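Local coordinates for protein lactate racemase (Thermoanaerobacterium thermosaccharolyticum, PDB 2YJG) that interconverts the D- and L-isomers of lactate with a nickel-pincer cofactor derived from nicotinic acid mononucleotide, and is captured here as the apoprotein, at residues A[173-178]-A[296-301]; A[302-307]-A[363-368]; A[197-202]-A[218-223]; A[321-324]-A[328-331]. All coordinates share one frame; numbering follows the deposited sequence.

Contact 1: A[173-178]-A[296-301]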
loop_
_atom_site.group_PDB
_atom_site.type_symbol
_atom_site.label_atom_id
_atom_site.label_comp_id
_atom_site.label_asym_id
_atom_site.label_seq_id
_atom_site.Cartn_x
_atom_site.Cartn_y
_atom_site.Cartn_z
ATOM N N PRO A 173 -7.098 -29.363 6.385
ATOM C CA PRO A 173 -6.385 -30.555 5.987
ATOM C C PRO A 173 -5.538 -30.264 4.778
ATOM O O PRO A 173 -5.864 -29.367 4.018
ATOM C CB PRO A 173 -7.519 -31.504 5.592
ATOM C CG PRO A 173 -8.694 -31.036 6.423
ATOM C CD PRO A 173 -8.550 -29.584 6.420
ATOM N N HIS A 174 -4.494 -31.037 4.578
ATOM C CA HIS A 174 -3.658 -30.911 3.365
ATOM C C HIS A 174 -3.263 -32.292 2.898
ATOM O O HIS A 174 -2.766 -33.143 3.705
ATOM C CB HIS A 174 -2.451 -30.011 3.647
ATOM C CG HIS A 174 -1.536 -29.886 2.481
ATOM N ND1 HIS A 174 -1.433 -28.751 1.697
ATOM C CD2 HIS A 174 -0.685 -30.792 1.949
ATOM C CE1 HIS A 174 -0.544 -28.980 0.731
ATOM N NE2 HIS A 174 -0.087 -30.209 0.870
ATOM N N PHE A 175 -3.444 -32.539 1.611
ATOM C CA PHE A 175 -3.393 -33.884 1.079
ATOM C C PHE A 175 -2.017 -34.588 1.075
ATOM O O PHE A 175 -1.958 -35.809 0.827
ATOM C CB PHE A 175 -4.045 -33.968 -0.281
ATOM C CG PHE A 175 -3.283 -33.315 -1.442
ATOM C CD1 PHE A 175 -2.600 -32.108 -1.288
ATOM C CD2 PHE A 175 -3.329 -33.891 -2.697
ATOM C CE1 PHE A 175 -1.960 -31.559 -2.339
ATOM C CE2 PHE A 175 -2.689 -33.305 -3.784
ATOM C CZ PHE A 175 -2.029 -32.091 -3.568
ATOM N N PHE A 176 -0.932 -33.853 1.300
ATOM C CA PHE A 176 0.351 -34.552 1.594
ATOM C C PHE A 176 1.150 -34.049 2.785
ATOM O O PHE A 176 1.966 -34.787 3.262
ATOM C CB PHE A 176 1.257 -34.674 0.341
ATOM C CG PHE A 176 1.614 -33.386 -0.308
ATOM C CD1 PHE A 176 2.702 -32.657 0.142
ATOM C CD2 PHE A 176 0.930 -32.945 -1.447
ATOM C CE1 PHE A 176 3.090 -31.469 -0.475
ATOM C CE2 PHE A 176 1.305 -31.762 -2.090
ATOM C CZ PHE A 176 2.372 -31.011 -1.612
ATOM N N ALA A 177 0.965 -32.812 3.231
ATOM C CA ALA A 177 1.565 -32.327 4.464
ATOM C C ALA A 177 0.702 -32.573 5.706
ATOM O O ALA A 177 1.080 -32.190 6.797
ATOM C CB ALA A 177 1.856 -30.809 4.361
ATOM N N GLY A 178 -0.463 -33.194 5.529
ATOM C CA GLY A 178 -1.339 -33.562 6.652
ATOM C C GLY A 178 -2.286 -32.451 6.985
ATOM O O GLY A 178 -3.519 -32.590 6.865
ATOM N N SER A 296 -7.737 -29.954 -8.428
ATOM C CA SER A 296 -8.751 -31.038 -8.297
ATOM C C SER A 296 -8.199 -32.413 -7.915
ATOM O O SER A 296 -8.949 -33.261 -7.400
ATOM C CB SER A 296 -9.543 -31.171 -9.587
ATOM O OG SER A 296 -8.821 -31.924 -10.580
ATOM N N VAL A 297 -6.896 -32.615 -8.107
ATOM C CA VAL A 297 -6.232 -33.795 -7.543
ATOM C C VAL A 297 -6.468 -33.889 -6.026
ATOM O O VAL A 297 -6.519 -34.987 -5.508
ATOM C CB VAL A 297 -4.745 -33.793 -7.876
ATOM C CG1 VAL A 297 -3.998 -35.126 -7.361
ATOM C CG2 VAL A 297 -4.539 -33.612 -9.404
ATOM N N LYS A 298 -6.609 -32.779 -5.314
ATOM C CA LYS A 298 -6.897 -32.804 -3.852
ATOM C C LYS A 298 -8.194 -33.555 -3.478
ATOM O O LYS A 298 -8.165 -34.549 -2.684
ATOM C CB LYS A 298 -6.882 -31.422 -3.274
ATOM C CG LYS A 298 -5.492 -30.700 -3.448
ATOM C CD LYS A 298 -5.563 -29.272 -3.074
ATOM C CE LYS A 298 -4.196 -28.585 -3.123
ATOM N NZ LYS A 298 -4.265 -27.138 -2.629
ATOM N N GLY A 299 -9.285 -33.160 -4.116
ATOM C CA GLY A 299 -10.604 -33.846 -3.973
ATOM C C GLY A 299 -10.534 -35.290 -4.443
ATOM O O GLY A 299 -11.168 -36.192 -3.902
ATOM N N MET A 300 -9.763 -35.547 -5.502
ATOM C CA MET A 300 -9.632 -36.911 -5.959
ATOM C C MET A 300 -9.018 -37.860 -4.931
ATOM O O MET A 300 -9.367 -39.074 -4.907
ATOM C CB MET A 300 -8.767 -37.005 -7.224
ATOM C CG MET A 300 -9.288 -36.238 -8.442
ATOM S SD MET A 300 -8.194 -36.469 -9.848
ATOM C CE MET A 300 -8.901 -35.268 -10.949
ATOM N N THR A 301 -8.099 -37.325 -4.119
ATOM C CA THR A 301 -7.486 -38.129 -3.036
ATOM C C THR A 301 -8.524 -38.540 -1.977
ATOM O O THR A 301 -8.374 -39.600 -1.380
ATOM C CB THR A 301 -6.273 -37.467 -2.298
ATOM O OG1 THR A 301 -6.673 -36.323 -1.530
ATOM C CG2 THR A 301 -5.078 -37.166 -3.284
#
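The phenyl ring of Phe175 is layered between two neighbours: CG of Lys298 rests over the centre of one face, and the ring of Phe176 comes over the rim of the opposite face. The lysine approach is a CH-pi contact, with Lys298 CG 3.6 Å from the Phe175 ring centroid and only 5° off the ring normal. At the ring edge stand the methyls of Thr301 and Val297; Thr301 CG2 lies 3.8 Å from Phe175 CD2. Chi1 of 72° sets the phenyl between its own backbone N and carbonyl carbon and carries it to helix 293-305. The contact thereby joins the N-terminal family region, at the tight antiparallel hairpin of 173-174 and 178-179, to a helix of the C-terminal region. Both segments carry probable active-site residues: His174, next to Phe175, is by similarity a proton donor/acceptor, and Lys298 likewise binds substrate. A lysine suits this place because its extended methylene chain can cross the aromatic face while the ammonium continues past it, where Lys298 NZ is hydrogen-bonded to Gln295, another probable substrate ligand. Thr301 turns its methyl to the ring and spends its hydroxyl on its own helix, OG1 donating to Lys298 O at 2.6 Å, in the carbonyl plane.

Contact 2: A[302-307]-A[363-368]; sequences AGEAAC and LARILI
Arg365 grips the carboxylate of Glu304 side-on with two nitrogens, one for each oxygen. Arg365 NH2 donates to Glu304 OE1 at 2.9 Å, and Arg365 NE donates to Glu304 OE2, also at 2.9 Å; both bonds are fairly straight. Both oxygens use their syn lone pairs, and the two flat groups are nearly coplanar, 14° apart, which is the classic bidentate salt bridge. Glutamate and arginine suit these places because both reach far from their helices: the glutamate chain is extended, whereas the arginine bends at chi3 (78°) to turn NE and NH2 to the carboxylate. A water also bridges Glu304 OE2 and the carbonyl oxygen of Arg365, at a short distance from the former.

Beside the carboxylate, Ile366 supplies apolar packing, its CG1 lying 3.7 Å from Glu304 CD. The branched side chain also packs on Met300, so the ion pair borders the hydrophobic seam between helix 293-305 and helix 357-369, two helices of the C-terminal region. The helix of Arg365 is backed in turn by helix 338-346.

With Arg211 close to its other terminal nitrogen, Arg365 sits near a like charge, and the carboxylate of Glu304 is likely to offset part of that positive charge. Two bonds in one plane also restrict rotation of both groups, fixing the guanidinium relative to the glutamate helix.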
loop_
_atom_site.group_PDB
_atom_site.type_symbol
_atom_site.label_atom_id
_atom_site.label_comp_id
_atom_site.label_asym_id
_atom_site.label_seq_id
_atom_site.Cartn_x
_atom_site.Cartn_y
_atom_site.Cartn_z
ATOM N N ALA A 302 -9.540 -37.692 -1.729
ATOM C CA ALA A 302 -10.619 -38.024 -0.778
ATOM C C ALA A 302 -11.414 -39.151 -1.449
ATOM O O ALA A 302 -11.756 -40.123 -0.789
ATOM C CB ALA A 302 -11.526 -36.795 -0.515
ATOM N N GLY A 303 -11.657 -39.023 -2.757
ATOM C CA GLY A 303 -12.182 -40.127 -3.572
ATOM C C GLY A 303 -11.438 -41.450 -3.456
ATOM O O GLY A 303 -12.038 -42.543 -3.238
ATOM N N GLU A 304 -10.114 -41.379 -3.626
ATOM C CA GLU A 304 -9.257 -42.524 -3.623
ATOM C C GLU A 304 -9.419 -43.319 -2.327
ATOM O O GLU A 304 -9.507 -44.529 -2.369
ATOM C CB GLU A 304 -7.799 -42.046 -3.685
ATOM C CG GLU A 304 -6.715 -43.127 -3.737
ATOM C CD GLU A 304 -5.307 -42.490 -3.655
ATOM O OE1 GLU A 304 -5.186 -41.400 -3.094
ATOM O OE2 GLU A 304 -4.312 -43.096 -4.118
ATOM N N ALA A 305 -9.401 -42.616 -1.206
ATOM C CA ALA A 305 -9.509 -43.183 0.102
ATOM C C ALA A 305 -10.874 -43.857 0.375
ATOM O O ALA A 305 -10.928 -44.787 1.181
ATOM C CB ALA A 305 -9.205 -42.129 1.126
ATOM N N ALA A 306 -11.926 -43.445 -0.330
ATOM C CA ALA A 306 -13.264 -44.054 -0.194
ATOM C C ALA A 306 -13.643 -45.003 -1.280
ATOM O O ALA A 306 -14.817 -45.435 -1.321
ATOM C CB ALA A 306 -14.347 -42.951 -0.121
ATOM N N CYS A 307 -12.704 -45.318 -2.181
ATOM C CA CYS A 307 -12.978 -46.132 -3.337
ATOM C C CYS A 307 -12.234 -47.481 -3.216
ATOM O O CYS A 307 -11.102 -47.546 -2.725
ATOM C CB CYS A 307 -12.535 -45.365 -4.572
ATOM S SG CYS A 307 -13.173 -45.914 -6.096
ATOM N N LEU A 363 -1.613 -37.656 -8.773
ATOM C CA LEU A 363 -2.673 -38.063 -9.710
ATOM C C LEU A 363 -2.354 -39.403 -10.360
ATOM O O LEU A 363 -3.232 -40.274 -10.455
ATOM C CB LEU A 363 -2.902 -36.979 -10.760
ATOM C CG LEU A 363 -3.921 -37.217 -11.863
ATOM C CD1 LEU A 363 -5.330 -37.404 -11.174
ATOM C CD2 LEU A 363 -3.934 -36.059 -12.897
ATOM N N ALA A 364 -1.077 -39.632 -10.757
ATOM C CA ALA A 364 -0.696 -40.935 -11.262
ATOM C C ALA A 364 -0.957 -42.069 -10.241
ATOM O O ALA A 364 -1.445 -43.103 -10.602
ATOM C CB ALA A 364 0.812 -40.968 -11.836
ATOM N N ARG A 365 -0.647 -41.861 -8.976
ATOM C CA ARG A 365 -0.925 -42.863 -7.920
ATOM C C ARG A 365 -2.424 -43.236 -7.991
ATOM O O ARG A 365 -2.790 -44.419 -8.018
ATOM C CB ARG A 365 -0.560 -42.319 -6.538
ATOM C CG ARG A 365 -0.835 -43.268 -5.451
ATOM C CD ARG A 365 -0.585 -42.672 -4.129
ATOM N NE ARG A 365 -1.705 -41.791 -3.729
ATOM C CZ ARG A 365 -1.594 -40.688 -3.010
ATOM N NH1 ARG A 365 -0.407 -40.204 -2.619
ATOM N NH2 ARG A 365 -2.684 -39.991 -2.748
ATOM N N ILE A 366 -3.299 -42.222 -8.098
ATOM C CA ILE A 366 -4.750 -42.490 -8.176
ATOM C C ILE A 366 -5.134 -43.279 -9.388
ATOM O O ILE A 366 -5.750 -44.286 -9.270
ATOM C CB ILE A 366 -5.552 -41.186 -8.097
ATOM C CG1 ILE A 366 -5.234 -40.558 -6.781
ATOM C CG2 ILE A 366 -7.105 -41.425 -8.158
ATOM C CD1 ILE A 366 -5.776 -39.126 -6.667
ATOM N N LEU A 367 -4.700 -42.848 -10.556
ATOM C CA LEU A 367 -5.098 -43.403 -11.796
ATOM C C LEU A 367 -4.521 -44.784 -12.085
ATOM O O LEU A 367 -4.951 -45.463 -13.041
ATOM C CB LEU A 367 -4.733 -42.404 -12.913
ATOM C CG LEU A 367 -5.326 -41.006 -12.927
ATOM C CD1 LEU A 367 -4.805 -40.167 -14.144
ATOM C CD2 LEU A 367 -6.833 -41.119 -12.997
ATOM N N ILE A 368 -3.499 -45.194 -11.337
ATOM C CA ILE A 368 -2.961 -46.541 -11.495
ATOM C C ILE A 368 -3.916 -47.559 -10.921
ATOM O O ILE A 368 -3.991 -48.632 -11.480
ATOM C CB ILE A 368 -1.576 -46.726 -10.826
ATOM C CG1 ILE A 368 -0.516 -45.931 -11.609
ATOM C CG2 ILE A 368 -1.161 -48.239 -10.800
ATOM C CD1 ILE A 368 0.723 -45.740 -10.796
HETATM O O HOH W 1 -4.501 -45.101 -5.598
#

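Contact 3: A[197-202]-A[218-223]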
loop_
_atom_site.group_PDB
_atom_site.type_symbol
_atom_site.label_atom_id
_atom_site.label_comp_id
_atom_site.label_asym_id
_atom_site.label_seq_id
_atom_site.Cartn_x
_atom_site.Cartn_y
_atom_site.Cartn_z
ATOM N N LEU A 197 11.415 -27.046 -3.335
ATOM C CA LEU A 197 11.270 -28.130 -4.297
ATOM C C LEU A 197 11.729 -29.440 -3.660
ATOM O O LEU A 197 11.057 -30.472 -3.813
ATOM C CB LEU A 197 12.075 -27.779 -5.565
ATOM C CG LEU A 197 11.499 -26.696 -6.425
ATOM C CD1 LEU A 197 12.381 -26.221 -7.590
ATOM C CD2 LEU A 197 10.161 -27.130 -7.062
ATOM N N ALA A 198 12.806 -29.441 -2.902
ATOM C CA ALA A 198 13.334 -30.685 -2.260
ATOM C C ALA A 198 12.322 -31.271 -1.280
ATOM O O ALA A 198 12.205 -32.481 -1.145
ATOM C CB ALA A 198 14.679 -30.439 -1.524
ATOM N N ASN A 199 11.551 -30.391 -0.640
ATOM C CA ASN A 199 10.527 -30.770 0.313
ATOM C C ASN A 199 9.300 -31.406 -0.418
ATOM O O ASN A 199 8.398 -31.954 0.232
ATOM C CB ASN A 199 10.177 -29.568 1.199
ATOM C CG ASN A 199 9.305 -29.927 2.394
ATOM O OD1 ASN A 199 8.199 -29.390 2.502
ATOM N ND2 ASN A 199 9.767 -30.832 3.259
ATOM N N HIS A 200 9.287 -31.396 -1.752
ATOM C CA HIS A 200 8.227 -32.039 -2.530
ATOM C C HIS A 200 8.791 -33.235 -3.349
ATOM O O HIS A 200 8.127 -33.714 -4.301
ATOM C CB HIS A 200 7.586 -31.042 -3.482
ATOM C CG HIS A 200 6.880 -29.910 -2.816
ATOM N ND1 HIS A 200 5.499 -29.808 -2.769
ATOM C CD2 HIS A 200 7.353 -28.783 -2.250
ATOM C CE1 HIS A 200 5.159 -28.671 -2.186
ATOM N NE2 HIS A 200 6.261 -28.045 -1.829
ATOM N N CYS A 201 9.977 -33.714 -2.986
ATOM C CA CYS A 201 10.654 -34.765 -3.758
ATOM C C CYS A 201 9.842 -36.042 -3.889
ATOM O O CYS A 201 9.039 -36.379 -3.015
ATOM C CB CYS A 201 12.053 -35.090 -3.190
ATOM S SG CYS A 201 12.117 -35.946 -1.701
ATOM N N SER A 202 10.078 -36.764 -4.974
ATOM C CA SER A 202 9.337 -38.005 -5.245
ATOM C C SER A 202 9.413 -39.050 -4.102
ATOM O O SER A 202 8.435 -39.754 -3.846
ATOM C CB SER A 202 9.760 -38.665 -6.528
ATOM O OG SER A 202 11.083 -39.136 -6.392
ATOM N N ASN A 218 5.185 -38.736 8.923
ATOM C CA ASN A 218 5.133 -38.004 7.627
ATOM C C ASN A 218 6.454 -37.282 7.421
ATOM O O ASN A 218 6.776 -36.364 8.180
ATOM C CB ASN A 218 3.947 -36.998 7.566
ATOM C CG ASN A 218 3.851 -36.275 6.258
ATOM O OD1 ASN A 218 4.827 -36.225 5.498
ATOM N ND2 ASN A 218 2.636 -35.792 5.910
ATOM N N PRO A 219 7.261 -37.722 6.437
ATOM C CA PRO A 219 8.620 -37.176 6.370
ATOM C C PRO A 219 8.678 -35.728 5.910
ATOM O O PRO A 219 9.640 -35.061 6.224
ATOM C CB PRO A 219 9.292 -38.078 5.335
ATOM C CG PRO A 219 8.185 -38.529 4.447
ATOM C CD PRO A 219 7.057 -38.746 5.392
ATOM N N ILE A 220 7.661 -35.275 5.174
ATOM C CA ILE A 220 7.558 -33.882 4.725
ATOM C C ILE A 220 7.418 -33.019 5.960
ATOM O O ILE A 220 8.164 -32.058 6.195
ATOM C CB ILE A 220 6.324 -33.638 3.762
ATOM C CG1 ILE A 220 6.511 -34.464 2.515
ATOM C CG2 ILE A 220 6.273 -32.159 3.401
ATOM C CD1 ILE A 220 5.333 -34.702 1.585
ATOM N N HIS A 221 6.487 -33.430 6.793
ATOM C CA HIS A 221 6.199 -32.785 8.071
ATOM C C HIS A 221 7.388 -32.837 9.008
ATOM O O HIS A 221 7.752 -31.841 9.667
ATOM C CB HIS A 221 4.992 -33.441 8.699
ATOM C CG HIS A 221 4.648 -32.899 10.044
ATOM N ND1 HIS A 221 4.237 -31.596 10.240
ATOM C CD2 HIS A 221 4.680 -33.480 11.256
ATOM C CE1 HIS A 221 4.004 -31.420 11.525
ATOM N NE2 HIS A 221 4.263 -32.548 12.164
ATOM N N ARG A 222 8.084 -33.962 9.035
ATOM C CA ARG A 222 9.301 -34.056 9.864
ATOM C C ARG A 222 10.363 -33.010 9.503
ATOM O O ARG A 222 10.950 -32.387 10.394
ATOM C CB ARG A 222 9.892 -35.491 9.727
ATOM C CG ARG A 222 11.142 -35.713 10.577
ATOM C CD ARG A 222 11.800 -37.133 10.402
ATOM N NE ARG A 222 13.045 -37.251 11.196
ATOM C CZ ARG A 222 13.995 -38.195 11.035
ATOM N NH1 ARG A 222 13.909 -39.127 10.081
ATOM N NH2 ARG A 222 15.060 -38.205 11.834
ATOM N N ASP A 223 10.651 -32.842 8.212
ATOM C CA ASP A 223 11.582 -31.779 7.763
ATOM C C ASP A 223 11.080 -30.386 8.120
ATOM O O ASP A 223 11.892 -29.542 8.529
ATOM C CB ASP A 223 11.929 -31.911 6.253
ATOM C CG ASP A 223 13.149 -32.847 6.005
ATOM O OD1 ASP A 223 13.567 -33.609 6.947
ATOM O OD2 ASP A 223 13.669 -32.787 4.902
HETATM O O HOH W 2 12.600 -31.253 2.895
#
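Van der Waals packing brings Asn199 against Ile220, with the amide lying at the CG2 methyl of the isoleucine. The closest approach is 3.5 Å, between Asn199 OD1 and Ile220 CG2, and Asn199 ND2 is 3.7 Å from the same methyl. The amide reaches it because CG of Asn199 stands anti to the backbone N, chi1 -169°. Asn199 ND2 also lies 3.8 Å from Asp223 CB, one helical turn after Ile220.

The polar link across the two segments runs through water. One molecule accepts from Asn199 ND2 at 2.9 Å and donates to Asp223 OD2 at 2.7 Å, an oxygen that is also hydrogen-bonded to Ser149. Asparagine suits this position by offering an N-H to the water while its amide end packs on the methyl. Replacing it with an alanine here would probably leave the water without its amide partner and open a gap beside Ile220 CG2.

Capping bonds set the start of helix 219-230. Asn218 is its N-cap: OD1 accepts from Ile220 N at 3.0 Å, with the donor tilted 30° from the carbonyl plane, and more weakly from His221 N. Pro219 fits the first turn, where no amide hydrogen is needed.

Next to Asn199 is His200, a nickel ligand of the cofactor by similarity, in the type I beta turn from Ala198 to Cys201. Phe204 of helix 202-206 packs on Asn199, Ile220 and Asp223, so helix 202-206 and the start of helix 219-230 meet the turn that carries Asn199, while Asn218 ND2 ties the cap to Phe176 O beyond strand 173-174.

Contact 4: A[321-324]-A[328-331]; sequences DGHG and FYRW
His323 and Tyr329 form an offset stack, their ring centroids 4.6 Å apart and their planes inclined by 15°. It joins the loop after strand 311-316 of the parallel sheet to helix 326-333, a strand-loop-helix passage of the C-terminal region. The overlap lies at the rims: His323 CD2 sits over the tyrosine face, 3.5 Å from Tyr329 CG, while Tyr329 CB lies over the histidine face in a CH-pi contact, 3.8 Å from the His323 ring centroid. With chi1 at 49° the imidazole folds back over its own main chain, facing Tyr329. Histidine suits the place because it gives a flat face to the tyrosine while His323 ND1 is hydrogen-bonded to Gly325 N. A serine in its place would probably leave the inner part of the Tyr329 face without its stacking partner and the tyrosine less firmly held. Tyr383 meets both rings, and the phenol hydroxyl of Tyr329 is hydrogen-bonded to Asp386. Gly324 has a positive phi that favours glycine, and at the backbone angles of Gly322 a CB would jam against the carbonyl O of Asp321. Phe328 meets the loop with its ring edge, Phe328 CD2 lying 3.5 Å from His323 O.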
loop_
_atom_site.group_PDB
_atom_site.type_symbol
_atom_site.label_atom_id
_atom_site.label_comp_id
_atom_site.label_asym_id
_atom_site.label_seq_id
_atom_site.Cartn_x
_atom_site.Cartn_y
_atom_site.Cartn_z
ATOM N N ASP A 321 -10.059 -22.337 -15.122
ATOM C CA ASP A 321 -8.728 -21.927 -15.554
ATOM C C ASP A 321 -7.918 -23.010 -16.253
ATOM O O ASP A 321 -6.752 -22.757 -16.596
ATOM C CB ASP A 321 -7.949 -21.351 -14.381
ATOM C CG ASP A 321 -8.598 -20.092 -13.811
ATOM O OD1 ASP A 321 -9.313 -19.386 -14.548
ATOM O OD2 ASP A 321 -8.370 -19.777 -12.646
ATOM N N GLY A 322 -8.526 -24.160 -16.552
ATOM C CA GLY A 322 -7.890 -25.162 -17.371
ATOM C C GLY A 322 -7.089 -26.125 -16.507
ATOM O O GLY A 322 -7.529 -26.424 -15.384
ATOM N N HIS A 323 -5.928 -26.598 -16.983
ATOM C CA HIS A 323 -5.214 -27.677 -16.286
ATOM C C HIS A 323 -4.443 -27.237 -15.087
ATOM O O HIS A 323 -4.145 -28.069 -14.263
ATOM C CB HIS A 323 -4.320 -28.548 -17.195
ATOM C CG HIS A 323 -3.410 -27.750 -18.085
ATOM N ND1 HIS A 323 -2.500 -26.833 -17.600
ATOM C CD2 HIS A 323 -3.255 -27.760 -19.434
ATOM C CE1 HIS A 323 -1.864 -26.262 -18.615
ATOM N NE2 HIS A 323 -2.305 -26.809 -19.741
ATOM N N GLY A 324 -4.154 -25.942 -14.951
ATOM C CA GLY A 324 -3.445 -25.435 -13.804
ATOM C C GLY A 324 -1.912 -25.605 -13.739
ATOM O O GLY A 324 -1.283 -25.268 -12.706
ATOM N N PHE A 328 2.656 -30.101 -15.068
ATOM C CA PHE A 328 1.669 -31.071 -14.564
ATOM C C PHE A 328 1.021 -31.770 -15.715
ATOM O O PHE A 328 0.985 -32.981 -15.745
ATOM C CB PHE A 328 0.641 -30.298 -13.706
ATOM C CG PHE A 328 -0.596 -31.099 -13.334
ATOM C CD1 PHE A 328 -0.511 -32.215 -12.518
ATOM C CD2 PHE A 328 -1.861 -30.645 -13.710
ATOM C CE1 PHE A 328 -1.676 -32.909 -12.137
ATOM C CE2 PHE A 328 -3.018 -31.313 -13.341
ATOM C CZ PHE A 328 -2.938 -32.456 -12.565
ATOM N N TYR A 329 0.514 -30.997 -16.691
ATOM C CA TYR A 329 -0.204 -31.537 -17.839
ATOM C C TYR A 329 0.683 -32.428 -18.741
ATOM O O TYR A 329 0.294 -33.534 -19.165
ATOM C CB TYR A 329 -0.745 -30.359 -18.616
ATOM C CG TYR A 329 -1.369 -30.651 -19.936
ATOM C CD1 TYR A 329 -2.423 -31.547 -20.060
ATOM C CD2 TYR A 329 -0.919 -29.984 -21.106
ATOM C CE1 TYR A 329 -3.018 -31.790 -21.304
ATOM C CE2 TYR A 329 -1.533 -30.207 -22.332
ATOM C CZ TYR A 329 -2.596 -31.096 -22.428
ATOM O OH TYR A 329 -3.180 -31.328 -23.660
ATOM N N ARG A 330 1.856 -31.909 -19.042
ATOM C CA ARG A 330 2.866 -32.508 -19.943
ATOM C C ARG A 330 3.370 -33.862 -19.429
ATOM O O ARG A 330 3.648 -34.722 -20.198
ATOM C CB ARG A 330 4.021 -31.512 -20.085
ATOM C CG ARG A 330 5.124 -31.726 -21.152
ATOM C CD ARG A 330 6.213 -30.521 -21.138
ATOM N NE ARG A 330 6.532 -29.963 -19.784
ATOM C CZ ARG A 330 7.132 -28.784 -19.531
ATOM N NH1 ARG A 330 7.540 -27.980 -20.531
ATOM N NH2 ARG A 330 7.326 -28.390 -18.253
ATOM N N TRP A 331 3.407 -34.075 -18.130
ATOM C CA TRP A 331 3.756 -35.388 -17.611
ATOM C C TRP A 331 2.867 -36.443 -18.213
ATOM O O TRP A 331 3.376 -37.431 -18.626
ATOM C CB TRP A 331 3.677 -35.451 -16.074
ATOM C CG TRP A 331 4.863 -34.885 -15.381
ATOM C CD1 TRP A 331 4.890 -33.815 -14.547
ATOM C CD2 TRP A 331 6.191 -35.434 -15.368
ATOM N NE1 TRP A 331 6.165 -33.634 -14.070
ATOM C CE2 TRP A 331 6.966 -34.646 -14.527
ATOM C CE3 TRP A 331 6.786 -36.534 -16.007
ATOM C CZ2 TRP A 331 8.351 -34.854 -14.372
ATOM C CZ3 TRP A 331 8.169 -36.757 -15.823
ATOM C CH2 TRP A 331 8.889 -35.981 -14.972
#

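From the N terminus, contact 3 closes first, bringing 197-202 back to 218-223 over a short loop. It is nested inside the much longer loop of contact 1, which runs from the hairpin at 173-178 to helix 293-305 and so ties the N-terminal region to the C-terminal one. Contact 2 opens later on that same helix and closes on helix 357-369, with contact 4, a local closure at the start of helix 326-333, nested within it. No loops cross. Contacts 1 and 3 meet through Phe176, packed on Ile220. Contacts 1, 2 and 4 converge where Leu363 touches Met300 and Phe328, and Phe328 touches Val297.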